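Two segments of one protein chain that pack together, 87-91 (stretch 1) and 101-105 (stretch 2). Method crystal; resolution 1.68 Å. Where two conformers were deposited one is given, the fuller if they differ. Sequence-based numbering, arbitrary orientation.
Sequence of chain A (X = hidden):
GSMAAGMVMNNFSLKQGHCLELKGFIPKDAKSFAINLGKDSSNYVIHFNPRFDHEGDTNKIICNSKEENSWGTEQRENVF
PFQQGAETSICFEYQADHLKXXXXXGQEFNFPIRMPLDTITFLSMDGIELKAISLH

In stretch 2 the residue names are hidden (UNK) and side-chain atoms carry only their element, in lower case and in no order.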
# COMPACT_ATOMS: atom_id res chain seq x y z
N GLU A 87 6.43 2.38 -16.90
CA GLU A 87 5.54 1.70 -15.97
C GLU A 87 5.52 0.19 -16.22
O GLU A 87 5.73 -0.27 -17.37
CB GLU A 87 4.13 2.28 -16.13
CG GLU A 87 3.24 2.11 -14.91
CD GLU A 87 2.14 3.18 -14.84
OE1 GLU A 87 1.42 3.35 -15.83
OE2 GLU A 87 2.01 3.87 -13.84
N THR A 88 5.32 -0.57 -15.14
CA THR A 88 5.10 -1.99 -15.24
C THR A 88 4.02 -2.38 -14.23
O THR A 88 3.81 -1.65 -13.31
CB THR A 88 6.38 -2.80 -15.04
OG1 THR A 88 6.09 -4.17 -15.39
CG2 THR A 88 6.89 -2.66 -13.58
N SER A 89 3.34 -3.50 -14.46
CA SER A 89 2.34 -4.06 -13.54
C SER A 89 2.60 -5.55 -13.43
O SER A 89 2.88 -6.23 -14.43
CB SER A 89 0.91 -3.75 -14.03
OG SER A 89 0.65 -4.45 -15.20
N ILE A 90 2.60 -6.09 -12.21
CA ILE A 90 2.82 -7.51 -11.98
C ILE A 90 1.74 -8.00 -11.00
O ILE A 90 1.43 -7.22 -10.04
CB ILE A 90 4.24 -7.74 -11.37
CG1 ILE A 90 5.34 -7.13 -12.28
CG2 ILE A 90 4.51 -9.22 -11.07
CD1 ILE A 90 6.14 -6.06 -11.61
N CYS A 91 1.20 -9.23 -11.19
CA CYS A 91 0.22 -9.84 -10.21
C CYS A 91 0.89 -11.04 -9.56
O CYS A 91 1.49 -11.89 -10.21
CB CYS A 91 -1.22 -10.27 -10.73
SG CYS A 91 -2.50 -9.86 -9.47
N UNK A 101 3.30 -15.84 -10.65
CA UNK A 101 3.69 -14.46 -10.95
C UNK A 101 3.21 -14.20 -12.36
O UNK A 101 3.61 -14.95 -13.27
c UNK A 101 5.17 -14.27 -10.93
c UNK A 101 5.56 -12.85 -11.31
c UNK A 101 5.74 -14.68 -9.54
N UNK A 102 2.38 -13.18 -12.51
CA UNK A 102 1.74 -12.86 -13.85
C UNK A 102 2.22 -11.50 -14.30
O UNK A 102 2.05 -10.48 -13.62
c UNK A 102 -2.54 -14.81 -11.89
c UNK A 102 -1.92 -13.91 -12.93
c UNK A 102 0.19 -12.88 -13.71
c UNK A 102 -0.40 -14.03 -12.98
n UNK A 102 -3.84 -14.25 -11.44
N UNK A 103 2.84 -11.47 -15.49
CA UNK A 103 3.45 -10.33 -16.05
C UNK A 103 2.49 -9.67 -17.07
O UNK A 103 1.50 -10.32 -17.54
c UNK A 103 5.75 -11.38 -15.71
c UNK A 103 6.09 -10.43 -14.56
c UNK A 103 4.75 -10.71 -16.69
c UNK A 103 6.97 -11.87 -16.45
N UNK A 104 2.81 -8.42 -17.37
CA UNK A 104 2.00 -7.51 -18.17
C UNK A 104 1.80 -7.98 -19.59
O UNK A 104 0.81 -7.63 -20.20
o UNK A 104 4.01 -6.13 -18.75
c UNK A 104 2.65 -6.10 -18.22
N UNK A 105 2.73 -8.75 -20.12
CA UNK A 105 2.64 -9.31 -21.47
C UNK A 105 2.01 -10.71 -21.51
O UNK A 105 2.14 -11.42 -22.48
c UNK A 105 5.02 -10.31 -21.51
o UNK A 105 6.08 -10.68 -22.11
c UNK A 105 4.06 -9.29 -22.13
o UNK A 105 4.70 -10.81 -20.42
O HOH W 1 5.99 -5.03 -17.73
O HOH W 2 5.20 -7.10 -15.98

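Position 101 carries three side-chain carbons: the first, CB, bears the other two, so the chain forks at once and holds no polar atom. One branch lies 3.8 Å from CG2 of Ile90. A short, beta-branched, wholly apolar side chain is valine, Val101, and that branch is its CG1. Such a residue favors extended backbone, and here it is buried against another aliphatic chain. Its CA also makes a CA-H...O contact with Cys91 O at 3.5 Å.

At position 102 four carbons run in a row and end in a nitrogen, with no fork, and CB lies 4.2 Å from CB of Cys91, on the same face of the sheet. This is lysine, Lys102. The long chain, extended beyond an m chi1, carries the amine to a hydrogen bond just outside the stretches. The site is partly exposed, which suits a side chain that offers methylenes near the sheet and a charge at its tip. Cys91 is itself bonded covalently to a group elsewhere in the structure.

At position 103 four carbons fork at the second. The side chain points to the same face as Ile90, and one terminal carbon lies 4.0 Å from Ile90 CG2. The pattern is that of leucine, Leu103, the carbon being CD2. On this buried side a flexible, purely aliphatic chain can fill space without leaving a polar group unpaired.

Position 104 has one carbon, CB, followed by one oxygen. CB points toward stretch 1 and lies 4.0 Å from Ser89 OG. This is serine, Ser104. Its OG and Thr88 OG1 are 4.4 Å apart, but water 1 lies 2.5 Å from each and is hydrogen-bonded to both. A small hydroxyl leaves room for this water and gives it a partner.

Position 105 shows two carbons, the second bearing two oxygens; it is exposed and touches nothing on stretch 1. This is aspartate, Asp105. Its carboxylate instead hydrogen-bonds just outside the stretches, a fitting role for an acid in a turn or loop.

The contact rests on antiparallel strand pairing. Cys91 N donates to Lys102 O at 2.9 Å, and Lys102 N donates to Cys91 O at 2.8 Å, both nearly linear. Ile90, Val101 and Leu103 add apolar packing. Toward Ser104 the direct pairing gives way to water: Ser89 O and Ser104 N are 3.7 Å apart, and water 2 bridges them, donating to Ser89 O at 2.9 Å and accepting from Ser104 N at 3.1 Å.

Stretch 2, residues 101-105: VKLSD
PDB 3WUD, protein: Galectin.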